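Local coordinates for protein KLTH0A00704p (Lachancea thermotolerans, PDB 4J2G) that probably acts in autophagy by recruiting PI 3-kinase, through the HORMA domain of Atg13 that makes up this fragment, at residues V90-D96 against K201-L207; P115-C119 against L225-Y229; E126-E130 against Y263-F269; G220-S224 against A240-Q244. The protein carries 1 engineered substitution. All coordinates share one frame; numbering follows the deposited sequence.

Interaction 1. Residues V90-D96 against K201-L207; sequences VIETYLD and KLGTRIL
The ring of Tyr94 is set between its own backbone N and carbonyl carbon (chi1 53°), which leans it across the strands onto Gly203; Arg205 starts trans to its N (chi1 165°), then bends at chi3 to bring its guanidinium near the same ring. Gly203 CA lies 4.0 Å from the Tyr94 ring centroid, 26° off the normal, a CH-pi contact over the face. Arg205 NH2 comes obliquely to within 3.5 Å of Tyr94 CE1, with its main partner in Glu126. The Glu92 OE1 to Arg205 NE salt bridge is long, 3.8 Å, and rests on charge alone, because the oxygen stands well out of the guanidinium plane, so Arg205 NE, though buried, has no hydrogen-bond partner in the model; Arg218 and Arg131 also pair with Glu92. Beyond this polar row, Val90 CB meets Leu207 CB at 4.0 Å. On the other face, Ile91 CG1 and Ile206 CG1 run side by side at 4.1 Å, and Leu95 CD1 touches Leu202 CD1 at 3.8 Å, against helices 18-39 and 179-187. Backbone bonds include Val90 N to Leu207 O (2.9 Å) and Tyr94 N to Gly203 O (3.0 Å); Arg205 N to Glu92 O is weak. This is an antiparallel edge pairing in the helix-backed sheet of a HORMA domain.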
loop_
_atom_site.group_PDB
_atom_site.type_symbol
_atom_site.label_atom_id
_atom_site.label_comp_id
_atom_site.label_asym_id
_atom_site.label_seq_id
_atom_site.Cartn_x
_atom_site.Cartn_y
_atom_site.Cartn_z
ATOM N N VAL A 90 3.981 -1.873 7.198
ATOM C CA VAL A 90 3.108 -2.375 6.172
ATOM C C VAL A 90 1.869 -1.516 6.034
ATOM O O VAL A 90 1.265 -1.126 7.016
ATOM C CB VAL A 90 2.813 -3.857 6.412
ATOM C CG1 VAL A 90 1.696 -4.436 5.469
ATOM C CG2 VAL A 90 4.122 -4.568 6.168
ATOM N N ILE A 91 1.545 -1.139 4.792
ATOM C CA ILE A 91 0.321 -0.366 4.521
ATOM C C ILE A 91 -0.567 -1.091 3.502
ATOM O O ILE A 91 -0.104 -1.434 2.446
ATOM C CB ILE A 91 0.623 1.037 4.042
ATOM C CG1 ILE A 91 1.372 1.796 5.161
ATOM C CG2 ILE A 91 -0.667 1.829 3.756
ATOM C CD1 ILE A 91 1.863 3.156 4.726
ATOM N N GLU A 92 -1.822 -1.333 3.847
ATOM C CA GLU A 92 -2.748 -1.958 2.890
ATOM C C GLU A 92 -3.733 -0.887 2.399
ATOM O O GLU A 92 -4.173 -0.086 3.167
ATOM C CB GLU A 92 -3.489 -3.044 3.582
ATOM C CG GLU A 92 -2.601 -4.257 3.923
ATOM C CD GLU A 92 -3.474 -5.468 4.392
ATOM O OE1 GLU A 92 -4.579 -5.246 4.934
ATOM O OE2 GLU A 92 -3.067 -6.615 4.190
ATOM N N THR A 93 -4.021 -0.850 1.099
ATOM C CA THR A 93 -4.952 0.102 0.517
ATOM C C THR A 93 -6.020 -0.799 -0.041
ATOM O O THR A 93 -5.720 -1.770 -0.731
ATOM C CB THR A 93 -4.321 0.916 -0.610
ATOM O OG1 THR A 93 -3.315 1.803 -0.061
ATOM C CG2 THR A 93 -5.386 1.814 -1.334
ATOM N N TYR A 94 -7.274 -0.496 0.271
ATOM C CA TYR A 94 -8.354 -1.387 -0.200
ATOM C C TYR A 94 -9.577 -0.615 -0.637
ATOM O O TYR A 94 -9.736 0.531 -0.274
ATOM C CB TYR A 94 -8.732 -2.401 0.892
ATOM C CG TYR A 94 -9.043 -1.698 2.201
ATOM C CD1 TYR A 94 -8.065 -1.517 3.169
ATOM C CD2 TYR A 94 -10.296 -1.186 2.445
ATOM C CE1 TYR A 94 -8.329 -0.827 4.332
ATOM C CE2 TYR A 94 -10.575 -0.529 3.626
ATOM C CZ TYR A 94 -9.590 -0.376 4.574
ATOM O OH TYR A 94 -9.883 0.311 5.740
ATOM N N LEU A 95 -10.470 -1.295 -1.359
ATOM C CA LEU A 95 -11.755 -0.752 -1.672
ATOM C C LEU A 95 -12.712 -1.272 -0.633
ATOM O O LEU A 95 -12.959 -2.483 -0.560
ATOM C CB LEU A 95 -12.168 -1.155 -3.073
ATOM C CG LEU A 95 -13.473 -0.609 -3.628
ATOM C CD1 LEU A 95 -13.469 0.920 -3.657
ATOM C CD2 LEU A 95 -13.663 -1.190 -5.009
ATOM N N ASP A 96 -13.207 -0.349 0.195
ATOM C CA ASP A 96 -14.129 -0.661 1.310
ATOM C C ASP A 96 -15.582 -0.937 0.855
ATOM O O ASP A 96 -16.210 -0.095 0.200
ATOM C CB ASP A 96 -14.104 0.507 2.285
ATOM C CG ASP A 96 -14.834 0.217 3.576
ATOM O OD1 ASP A 96 -15.681 -0.722 3.637
ATOM O OD2 ASP A 96 -14.563 0.966 4.541
ATOM N N LYS A 201 -15.755 3.412 -0.609
ATOM C CA LYS A 201 -14.619 4.335 -0.486
ATOM C C LYS A 201 -13.315 3.548 -0.391
ATOM O O LYS A 201 -13.332 2.339 -0.188
ATOM C CB LYS A 201 -14.790 5.229 0.742
ATOM C CG LYS A 201 -14.990 4.416 2.016
ATOM C CD LYS A 201 -15.100 5.261 3.281
ATOM C CE LYS A 201 -15.429 4.362 4.466
ATOM N NZ LYS A 201 -15.420 5.035 5.804
ATOM N N LEU A 202 -12.205 4.251 -0.575
ATOM C CA LEU A 202 -10.889 3.732 -0.339
ATOM C C LEU A 202 -10.570 3.872 1.122
ATOM O O LEU A 202 -11.030 4.779 1.732
ATOM C CB LEU A 202 -9.865 4.538 -1.154
ATOM C CG LEU A 202 -9.390 3.916 -2.471
ATOM C CD1 LEU A 202 -10.488 3.192 -3.198
ATOM C CD2 LEU A 202 -8.713 4.904 -3.428
ATOM N N GLY A 203 -9.788 2.940 1.673
ATOM C CA GLY A 203 -9.341 2.926 3.059
ATOM C C GLY A 203 -7.870 2.460 3.029
ATOM O O GLY A 203 -7.407 1.946 2.017
ATOM N N THR A 204 -7.133 2.705 4.105
ATOM C CA THR A 204 -5.808 2.176 4.319
ATOM C C THR A 204 -5.728 1.776 5.746
ATOM O O THR A 204 -6.524 2.221 6.527
ATOM C CB THR A 204 -4.709 3.245 4.140
ATOM O OG1 THR A 204 -5.050 4.379 4.925
ATOM C CG2 THR A 204 -4.671 3.662 2.689
ATOM N N ARG A 205 -4.701 1.013 6.079
ATOM C CA ARG A 205 -4.536 0.377 7.354
ATOM C C ARG A 205 -3.036 0.215 7.393
ATOM O O ARG A 205 -2.424 -0.187 6.408
ATOM C CB ARG A 205 -5.204 -1.012 7.294
ATOM C CG ARG A 205 -4.872 -1.973 8.381
ATOM C CD ARG A 205 -5.642 -3.307 8.242
ATOM N NE ARG A 205 -6.715 -3.194 7.267
ATOM C CZ ARG A 205 -7.970 -3.523 7.523
ATOM N NH1 ARG A 205 -8.286 -3.980 8.734
ATOM N NH2 ARG A 205 -8.908 -3.428 6.585
ATOM N N ILE A 206 -2.462 0.543 8.530
ATOM C CA ILE A 206 -1.068 0.391 8.792
ATOM C C ILE A 206 -0.942 -0.786 9.688
ATOM O O ILE A 206 -1.742 -0.957 10.553
ATOM C CB ILE A 206 -0.565 1.622 9.528
ATOM C CG1 ILE A 206 -0.639 2.817 8.576
ATOM C CG2 ILE A 206 0.800 1.343 10.087
ATOM C CD1 ILE A 206 -0.451 4.203 9.203
ATOM N N LEU A 207 0.058 -1.615 9.443
ATOM C CA LEU A 207 0.301 -2.864 10.143
ATOM C C LEU A 207 1.799 -2.975 10.449
ATOM O O LEU A 207 2.684 -2.488 9.663
ATOM C CB LEU A 207 -0.003 -4.057 9.277
ATOM C CG LEU A 207 -1.480 -4.179 8.857
ATOM C CD1 LEU A 207 -1.686 -5.287 7.837
ATOM C CD2 LEU A 207 -2.334 -4.387 10.092
#

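Interaction 2. Residues P115-C119 against L225-Y229; sequences PWNVC and LIATY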
loop_
_atom_site.group_PDB
_atom_site.type_symbol
_atom_site.label_atom_id
_atom_site.label_comp_id
_atom_site.label_asym_id
_atom_site.label_seq_id
_atom_site.Cartn_x
_atom_site.Cartn_y
_atom_site.Cartn_z
ATOM N N PRO A 115 -15.977 -6.228 -18.714
ATOM C CA PRO A 115 -16.411 -6.475 -17.339
ATOM C C PRO A 115 -16.277 -7.869 -16.844
ATOM O O PRO A 115 -16.523 -8.815 -17.577
ATOM C CB PRO A 115 -17.913 -6.101 -17.354
ATOM C CG PRO A 115 -18.351 -6.419 -18.751
ATOM C CD PRO A 115 -17.127 -6.149 -19.648
ATOM N N TRP A 116 -15.924 -7.982 -15.567
ATOM C CA TRP A 116 -15.725 -9.237 -14.882
ATOM C C TRP A 116 -16.423 -9.068 -13.585
ATOM O O TRP A 116 -16.318 -8.008 -12.969
ATOM C CB TRP A 116 -14.236 -9.556 -14.626
ATOM C CG TRP A 116 -13.444 -9.724 -15.936
ATOM C CD1 TRP A 116 -13.088 -8.744 -16.755
ATOM C CD2 TRP A 116 -13.018 -10.952 -16.567
ATOM N NE1 TRP A 116 -12.432 -9.230 -17.847
ATOM C CE2 TRP A 116 -12.404 -10.596 -17.773
ATOM C CE3 TRP A 116 -13.213 -12.322 -16.279
ATOM C CZ2 TRP A 116 -11.887 -11.539 -18.673
ATOM C CZ3 TRP A 116 -12.683 -13.259 -17.135
ATOM C CH2 TRP A 116 -12.022 -12.867 -18.326
ATOM N N ASN A 117 -17.125 -10.104 -13.155
ATOM C CA ASN A 117 -17.774 -10.046 -11.867
ATOM C C ASN A 117 -16.792 -10.224 -10.770
ATOM O O ASN A 117 -15.899 -11.074 -10.868
ATOM C CB ASN A 117 -18.789 -11.192 -11.727
ATOM C CG ASN A 117 -20.168 -10.821 -12.204
ATOM O OD1 ASN A 117 -20.397 -9.751 -12.765
ATOM N ND2 ASN A 117 -21.109 -11.719 -11.977
ATOM N N VAL A 118 -17.018 -9.490 -9.672
ATOM C CA VAL A 118 -16.190 -9.594 -8.472
ATOM C C VAL A 118 -16.967 -10.131 -7.265
ATOM O O VAL A 118 -16.594 -11.150 -6.704
ATOM C CB VAL A 118 -15.541 -8.236 -8.090
ATOM C CG1 VAL A 118 -14.586 -8.426 -6.924
ATOM C CG2 VAL A 118 -14.850 -7.631 -9.301
ATOM N N CYS A 119 -18.000 -9.433 -6.825
ATOM C CA CYS A 119 -18.781 -9.911 -5.675
ATOM C C CYS A 119 -20.081 -9.154 -5.524
ATOM O O CYS A 119 -20.265 -8.118 -6.146
ATOM C CB CYS A 119 -17.967 -9.830 -4.388
ATOM S SG CYS A 119 -17.221 -8.192 -4.051
ATOM N N LEU A 225 -8.871 -11.381 -10.896
ATOM C CA LEU A 225 -10.345 -11.315 -10.968
ATOM C C LEU A 225 -10.745 -11.482 -12.426
ATOM O O LEU A 225 -11.884 -11.777 -12.756
ATOM C CB LEU A 225 -10.786 -9.940 -10.453
ATOM C CG LEU A 225 -10.547 -9.857 -8.942
ATOM C CD1 LEU A 225 -10.617 -8.396 -8.478
ATOM C CD2 LEU A 225 -11.563 -10.766 -8.209
ATOM N N ILE A 226 -9.737 -11.267 -13.259
ATOM C CA ILE A 226 -9.687 -11.305 -14.674
ATOM C C ILE A 226 -8.917 -12.572 -15.013
ATOM O O ILE A 226 -7.683 -12.632 -14.824
ATOM C CB ILE A 226 -8.841 -10.086 -15.127
ATOM C CG1 ILE A 226 -9.555 -8.795 -14.689
ATOM C CG2 ILE A 226 -8.500 -10.144 -16.624
ATOM C CD1 ILE A 226 -8.706 -7.508 -14.845
ATOM N N ALA A 227 -9.643 -13.558 -15.559
ATOM C CA ALA A 227 -9.124 -14.905 -15.832
ATOM C C ALA A 227 -8.238 -14.957 -17.066
ATOM O O ALA A 227 -7.597 -15.968 -17.313
ATOM C CB ALA A 227 -10.267 -15.945 -15.928
ATOM N N THR A 228 -8.158 -13.884 -17.843
ATOM C CA THR A 228 -7.156 -13.873 -18.938
ATOM C C THR A 228 -5.688 -13.799 -18.487
ATOM O O THR A 228 -4.793 -13.979 -19.289
ATOM C CB THR A 228 -7.348 -12.733 -19.944
ATOM O OG1 THR A 228 -7.337 -11.499 -19.246
ATOM C CG2 THR A 228 -8.645 -12.852 -20.669
ATOM N N TYR A 229 -5.429 -13.500 -17.226
ATOM C CA TYR A 229 -4.053 -13.421 -16.763
ATOM C C TYR A 229 -3.425 -14.779 -16.662
ATOM O O TYR A 229 -3.996 -15.692 -16.055
ATOM C CB TYR A 229 -4.007 -12.726 -15.388
ATOM C CG TYR A 229 -3.982 -11.239 -15.558
ATOM C CD1 TYR A 229 -2.872 -10.617 -16.149
ATOM C CD2 TYR A 229 -5.058 -10.439 -15.159
ATOM C CE1 TYR A 229 -2.863 -9.227 -16.338
ATOM C CE2 TYR A 229 -5.047 -9.049 -15.321
ATOM C CZ TYR A 229 -3.930 -8.448 -15.867
ATOM O OH TYR A 229 -3.896 -7.072 -16.011
#
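Trp116 lays its indole over the turn that begins at Ile226, and this one side chain carries most of the contact. Its CG stands opposite the carbonyl carbon and beside the backbone N (chi1 -63°), which directs the ring from the strand toward the 225-229 loop. Ile226 CA sits 4.0 Å from the centroid of the Trp116 six-membered ring and 17° off its normal, a CH-pi contact over the face. Ala227 N lies over a face as well, 3.4 Å from Trp116 CZ3, while Ala227 CB reaches the same CZ3 at 3.8 Å. Around the indole, Ile226 CG1 approaches Trp116 CD1 at 4.1 Å, and Thr228 CG2 approaches Trp116 CZ2 at 4.0 Å. No hydrogen bond crosses between the segments, and the indole N-H is satisfied elsewhere, with NE1 bonded to Asp110, which should limit how far the ring can turn.

Asn117 leaves the backbone away from the loop, and its side chain touches Gln105 and Thr107 of the adjoining strand. Val118 then adds a smaller apolar contact, its CG1 meeting Leu225 CD2 at 4.0 Å as the two side chains pass at a slant. Val118 and Cys119 both face Val106, forming a classic beta bulge in the strand.

On the loop side, Ile226 to Tyr229 is a type I beta turn, whose closing bond from Tyr229 N to Ile226 O is weak at 3.4 Å. The contact thus joins a bulged outer strand of the three-stranded antiparallel sheet to a type I turn at the domain surface, with tryptophan over the turn backbone.

Interaction 3. Residues E126-E130 against Y263-F269; sequences EIMLE and YRKDCDF
Arg264 turns the NE edge of its guanidinium to the carbonyl oxygen of Met128, a selenomethionine, and both NE and NH2 donate to it. The bond from NE to Met128 O is 3.1 Å long, with an N-H...O angle of 156°, and that from NH2 to the same Met128 O is 3.3 Å. The oxygen lies only 8° out of the guanidinium plane, a position reached because the Arg264 chain is extended through chi2 and turns at chi3 (-63°). A neighbouring loop takes further N-H groups: NH2 bonds Gly220 O and NH1 bonds Lys223 O. The guanidinium therefore holds three backbone carbonyls, which should limit its rotation.

Leu129 O is shared in a second polar group. It accepts from Arg264 N at 3.0 Å and from a water at 2.8 Å; that water also donates to Arg264 O, bridging the two segments. Glu130 and Tyr263 form an antiparallel non-hydrogen-bonded pair whose CG and CB touch, while the Glu130 carboxylate is met by Thr93 and Trp132.

Apolar contacts gather at Phe269. Leu129 CD2 touches Phe269 CE2 at 3.6 Å, and Ile127 CG2 touches Phe269 CZ at 3.7 Å, both obliquely to the ring.

Leu129 and Glu130 form a classic beta bulge facing Thr93. In the five-stranded sheet, strand 126-136 runs between strands 89-96 and 255-264, and Phe269, from strand 268-271 of the smaller sheet, packs on Leu95, Val106 and Leu108 where the two sheets meet.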
loop_
_atom_site.group_PDB
_atom_site.type_symbol
_atom_site.label_atom_id
_atom_site.label_comp_id
_atom_site.label_asym_id
_atom_site.label_seq_id
_atom_site.Cartn_x
_atom_site.Cartn_y
_atom_site.Cartn_z
ATOM N N GLU A 126 -13.918 -6.002 1.837
ATOM C CA GLU A 126 -12.978 -5.106 1.067
ATOM C C GLU A 126 -12.289 -5.810 -0.112
ATOM O O GLU A 126 -12.227 -7.038 -0.147
ATOM C CB GLU A 126 -11.891 -4.531 1.995
ATOM C CG GLU A 126 -11.142 -5.598 2.747
ATOM C CD GLU A 126 -10.070 -5.046 3.666
ATOM O OE1 GLU A 126 -10.424 -4.259 4.572
ATOM O OE2 GLU A 126 -8.868 -5.403 3.477
ATOM N N ILE A 127 -11.786 -5.033 -1.083
ATOM C CA ILE A 127 -10.906 -5.573 -2.120
ATOM C C ILE A 127 -9.577 -4.905 -1.955
ATOM O O ILE A 127 -9.494 -3.668 -2.055
ATOM C CB ILE A 127 -11.467 -5.283 -3.514
ATOM C CG1 ILE A 127 -12.837 -5.941 -3.640
ATOM C CG2 ILE A 127 -10.489 -5.657 -4.672
ATOM C CD1 ILE A 127 -13.715 -5.314 -4.711
HETATM N N MSE A 128 -8.535 -5.706 -1.721
HETATM C CA MSE A 128 -7.164 -5.208 -1.589
HETATM C C MSE A 128 -6.697 -4.618 -2.885
HETATM O O MSE A 128 -6.947 -5.176 -3.939
HETATM C CB MSE A 128 -6.299 -6.420 -1.313
HETATM C CG MSE A 128 -6.212 -6.694 0.154
HETATM SE SE MSE A 128 -5.586 -5.244 1.297
HETATM C CE MSE A 128 -3.799 -5.346 0.487
ATOM N N LEU A 129 -5.988 -3.485 -2.827
ATOM C CA LEU A 129 -5.528 -2.890 -4.038
ATOM C C LEU A 129 -3.988 -2.694 -4.052
ATOM O O LEU A 129 -3.379 -2.756 -5.107
ATOM C CB LEU A 129 -6.220 -1.504 -4.182
ATOM C CG LEU A 129 -7.759 -1.430 -4.215
ATOM C CD1 LEU A 129 -8.275 -0.024 -4.148
ATOM C CD2 LEU A 129 -8.307 -2.154 -5.428
ATOM N N GLU A 130 -3.404 -2.366 -2.909
ATOM C CA GLU A 130 -1.979 -2.093 -2.841
ATOM C C GLU A 130 -1.476 -2.580 -1.516
ATOM O O GLU A 130 -2.191 -2.488 -0.499
ATOM C CB GLU A 130 -1.657 -0.594 -2.830
ATOM C CG GLU A 130 -2.253 0.231 -3.951
ATOM C CD GLU A 130 -2.012 1.771 -3.748
ATOM O OE1 GLU A 130 -1.984 2.341 -2.579
ATOM O OE2 GLU A 130 -1.885 2.416 -4.803
ATOM N N TYR A 263 0.874 -4.007 -6.203
ATOM C CA TYR A 263 -0.444 -3.497 -6.477
ATOM C C TYR A 263 -1.194 -4.244 -7.597
ATOM O O TYR A 263 -0.616 -4.694 -8.545
ATOM C CB TYR A 263 -0.396 -2.007 -6.759
ATOM C CG TYR A 263 0.497 -1.648 -7.923
ATOM C CD1 TYR A 263 1.875 -1.403 -7.718
ATOM C CD2 TYR A 263 -0.006 -1.513 -9.186
ATOM C CE1 TYR A 263 2.708 -1.068 -8.775
ATOM C CE2 TYR A 263 0.814 -1.150 -10.277
ATOM C CZ TYR A 263 2.165 -0.906 -10.054
ATOM O OH TYR A 263 2.966 -0.596 -11.124
ATOM N N ARG A 264 -2.500 -4.397 -7.443
ATOM C CA ARG A 264 -3.356 -4.879 -8.514
ATOM C C ARG A 264 -3.290 -3.915 -9.722
ATOM O O ARG A 264 -3.606 -2.737 -9.584
ATOM C CB ARG A 264 -4.776 -4.947 -7.899
ATOM C CG ARG A 264 -5.767 -5.686 -8.752
ATOM C CD ARG A 264 -7.188 -5.635 -8.129
ATOM N NE ARG A 264 -7.231 -6.288 -6.834
ATOM C CZ ARG A 264 -7.223 -7.621 -6.627
ATOM N NH1 ARG A 264 -7.159 -8.490 -7.610
ATOM N NH2 ARG A 264 -7.278 -8.088 -5.395
ATOM N N LYS A 265 -2.805 -4.397 -10.878
ATOM C CA LYS A 265 -2.796 -3.657 -12.165
ATOM C C LYS A 265 -4.101 -3.016 -12.608
ATOM O O LYS A 265 -4.102 -1.941 -13.179
ATOM C CB LYS A 265 -2.359 -4.577 -13.322
ATOM C CG LYS A 265 -0.891 -5.063 -13.283
ATOM C CD LYS A 265 -0.709 -6.249 -14.229
ATOM C CE LYS A 265 0.726 -6.386 -14.654
ATOM N NZ LYS A 265 0.847 -7.644 -15.428
ATOM N N ASP A 266 -5.223 -3.697 -12.387
ATOM C CA ASP A 266 -6.484 -3.140 -12.803
ATOM C C ASP A 266 -7.340 -2.657 -11.603
ATOM O O ASP A 266 -7.622 -3.431 -10.676
ATOM C CB ASP A 266 -7.218 -4.276 -13.510
ATOM C CG ASP A 266 -6.436 -4.833 -14.644
ATOM O OD1 ASP A 266 -6.692 -4.325 -15.770
ATOM O OD2 ASP A 266 -5.604 -5.772 -14.426
ATOM N N CYS A 267 -7.828 -1.420 -11.663
ATOM C CA CYS A 267 -8.679 -0.869 -10.614
ATOM C C CYS A 267 -9.905 -0.186 -11.231
ATOM O O CYS A 267 -10.522 0.654 -10.622
ATOM C CB CYS A 267 -7.907 0.202 -9.840
ATOM S SG CYS A 267 -6.553 -0.414 -8.849
ATOM N N ASP A 268 -10.250 -0.502 -12.468
ATOM C CA ASP A 268 -11.399 0.200 -13.024
ATOM C C ASP A 268 -12.670 -0.545 -12.536
ATOM O O ASP A 268 -13.235 -1.254 -13.297
ATOM C CB ASP A 268 -11.283 0.230 -14.555
ATOM C CG ASP A 268 -12.403 1.052 -15.226
ATOM O OD1 ASP A 268 -13.125 1.800 -14.564
ATOM O OD2 ASP A 268 -12.554 0.949 -16.443
ATOM N N PHE A 269 -12.970 -0.457 -11.235
ATOM C CA PHE A 269 -14.151 -1.045 -10.553
ATOM C C PHE A 269 -15.445 -0.246 -10.726
ATOM O O PHE A 269 -15.391 0.975 -10.866
ATOM C CB PHE A 269 -13.883 -1.163 -9.049
ATOM C CG PHE A 269 -12.871 -2.212 -8.704
ATOM C CD1 PHE A 269 -13.226 -3.568 -8.635
ATOM C CD2 PHE A 269 -11.542 -1.860 -8.462
ATOM C CE1 PHE A 269 -12.273 -4.560 -8.319
ATOM C CE2 PHE A 269 -10.583 -2.848 -8.127
ATOM C CZ PHE A 269 -10.940 -4.205 -8.073
HETATM O O HOH W 1 -3.881 -1.106 -7.313
#

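Interaction 4. Residues G220-S224 against A240-Q244; sequences GLSKS and AHLEQ. With SO4 (sulfate ion), chain C.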
loop_
_atom_site.group_PDB
_atom_site.type_symbol
_atom_site.label_atom_id
_atom_site.label_comp_id
_atom_site.label_asym_id
_atom_site.label_seq_id
_atom_site.Cartn_x
_atom_site.Cartn_y
_atom_site.Cartn_z
ATOM N N GLY A 220 -8.451 -10.744 -1.444
ATOM C CA GLY A 220 -7.023 -10.526 -1.284
ATOM C C GLY A 220 -6.318 -10.065 -2.578
ATOM O O GLY A 220 -6.832 -10.240 -3.680
ATOM N N LEU A 221 -5.136 -9.470 -2.445
ATOM C CA LEU A 221 -4.284 -9.249 -3.630
ATOM C C LEU A 221 -4.108 -10.493 -4.506
ATOM O O LEU A 221 -3.994 -10.361 -5.726
ATOM C CB LEU A 221 -2.908 -8.727 -3.205
ATOM C CG LEU A 221 -2.783 -7.224 -2.966
ATOM C CD1 LEU A 221 -1.303 -6.934 -2.887
ATOM C CD2 LEU A 221 -3.491 -6.336 -4.030
ATOM N N SER A 222 -4.086 -11.689 -3.887
ATOM C CA SER A 222 -3.883 -12.981 -4.616
ATOM C C SER A 222 -4.993 -13.364 -5.628
ATOM O O SER A 222 -4.704 -14.011 -6.641
ATOM C CB SER A 222 -3.665 -14.153 -3.637
ATOM O OG SER A 222 -4.901 -14.528 -2.977
ATOM N N LYS A 223 -6.239 -12.976 -5.341
ATOM C CA LYS A 223 -7.365 -13.210 -6.228
ATOM C C LYS A 223 -7.218 -12.363 -7.497
ATOM O O LYS A 223 -7.276 -11.139 -7.487
ATOM C CB LYS A 223 -8.703 -12.935 -5.509
ATOM C CG LYS A 223 -9.228 -14.104 -4.675
ATOM C CD LYS A 223 -9.914 -15.206 -5.514
ATOM C CE LYS A 223 -8.939 -16.270 -6.048
ATOM N NZ LYS A 223 -9.520 -17.652 -6.078
ATOM N N SER A 224 -6.997 -13.020 -8.604
ATOM C CA SER A 224 -6.934 -12.324 -9.844
ATOM C C SER A 224 -8.405 -12.308 -10.117
ATOM O O SER A 224 -9.162 -13.142 -9.583
ATOM C CB SER A 224 -6.165 -13.183 -10.851
ATOM O OG SER A 224 -6.882 -14.355 -11.096
ATOM N N ALA A 240 0.454 -12.637 -12.437
ATOM C CA ALA A 240 0.522 -11.702 -13.514
ATOM C C ALA A 240 -0.474 -10.564 -13.354
ATOM O O ALA A 240 -0.245 -9.537 -13.933
ATOM C CB ALA A 240 0.360 -12.471 -14.869
ATOM N N HIS A 241 -1.607 -10.752 -12.618
ATOM C CA HIS A 241 -2.497 -9.625 -12.376
ATOM C C HIS A 241 -1.869 -8.544 -11.424
ATOM O O HIS A 241 -2.464 -7.463 -11.246
ATOM C CB HIS A 241 -3.909 -10.065 -11.878
ATOM C CG HIS A 241 -3.912 -10.660 -10.497
ATOM N ND1 HIS A 241 -3.348 -11.894 -10.212
ATOM C CD2 HIS A 241 -4.434 -10.210 -9.325
ATOM C CE1 HIS A 241 -3.509 -12.174 -8.924
ATOM N NE2 HIS A 241 -4.152 -11.166 -8.357
ATOM N N LEU A 242 -0.693 -8.802 -10.823
ATOM C CA LEU A 242 -0.135 -7.835 -9.812
ATOM C C LEU A 242 1.172 -7.229 -10.354
ATOM O O LEU A 242 1.802 -7.801 -11.223
ATOM C CB LEU A 242 0.199 -8.524 -8.507
ATOM C CG LEU A 242 -0.977 -9.112 -7.720
ATOM C CD1 LEU A 242 -0.447 -9.815 -6.452
ATOM C CD2 LEU A 242 -2.087 -8.085 -7.370
ATOM N N GLU A 243 1.600 -6.078 -9.852
ATOM C CA GLU A 243 2.855 -5.506 -10.344
ATOM C C GLU A 243 3.602 -5.036 -9.080
ATOM O O GLU A 243 2.984 -4.903 -8.032
ATOM C CB GLU A 243 2.535 -4.317 -11.196
ATOM C CG GLU A 243 3.708 -3.724 -11.918
ATOM C CD GLU A 243 3.753 -4.108 -13.390
ATOM O OE1 GLU A 243 2.663 -4.148 -14.030
ATOM O OE2 GLU A 243 4.883 -4.359 -13.910
ATOM N N GLN A 244 4.904 -4.762 -9.177
ATOM C CA GLN A 244 5.680 -4.359 -8.040
ATOM C C GLN A 244 6.549 -3.227 -8.442
ATOM O O GLN A 244 7.085 -3.292 -9.512
ATOM C CB GLN A 244 6.625 -5.473 -7.554
ATOM C CG GLN A 244 7.355 -5.058 -6.220
ATOM C CD GLN A 244 8.339 -6.113 -5.758
ATOM O OE1 GLN A 244 9.297 -6.432 -6.496
ATOM N NE2 GLN A 244 8.137 -6.657 -4.523
HETATM S S SO4 C . -3.358 -11.274 0.039
HETATM O O1 SO4 C . -1.936 -11.519 0.164
HETATM O O2 SO4 C . -3.704 -12.018 -1.180
HETATM O O3 SO4 C . -4.288 -11.735 1.095
HETATM O O4 SO4 C . -3.542 -9.809 -0.001
#
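One hydrogen bond crosses the contact: His241 NE2 donates to Leu221 O at 2.8 Å, with an N-H...O angle of 147°. The donor lies in the carbonyl plane, although the oxygen is 22° out of the imidazole plane. The histidine reaches it because its ring stands between its backbone N and carbonyl carbon (chi1 68°), which turns it toward the loop. Lys223 O is also near NE2, but the angle is too poor for a bond, and Lys223 O accepts from Arg264 NH1 instead.

Nonpolar contacts hold the ring from both faces. Ser224 CA sits 3.2 Å above the centre of the His241 ring, and Ser224 CB makes a CH-pi contact 3.3 Å from the His241 centroid. Leu242 CG covers the opposite face toward its rim. Nearby, Leu221 CD2 meets Leu242 CD2 at 4.0 Å, the two branches passing at a slant.

Of the two segments, the turn meets the sulfate. Gly220 to Lys223 is a type I beta turn, and Leu221 N bonds sulfate O4 at 2.9 Å. Ser222 N bonds sulfate O2 at 2.8 Å. Ser222 OG adds a weak bond, and Arg131 also bonds the ion, which probably came from the crystallisation liquor.

The donated NE2 proton and the sandwiching should restrict the rotation of the imidazole, which joins the turn to the start of strand 242-252; the two amides and Arg131 are consistent with a place where an anion can settle, though the sulfate proves no natural ligand.

Overall arrangement
Interaction 3 is the buried contact, interaction 1 and interaction 4 are partly buried, and interaction 2 lies at the surface. Interactions 1 and 3 share the five-stranded sheet through neighbouring strands 89-96 and 126-136, and Arg205 of one pairs with Glu126 of the other. Their chemistry differs: regular strand pairing dominates interaction 1, whereas in interaction 3 the pairing is short, and an arginine side chain and a water add to it where the strands part. Interactions 2 and 4 draw on the same long loop before strand 242-252; the first is apolar and without hydrogen bonds, the second centres on a histidine. Asp266 with Tyr229, and Arg264 with Lys223, connect interaction 3 to both.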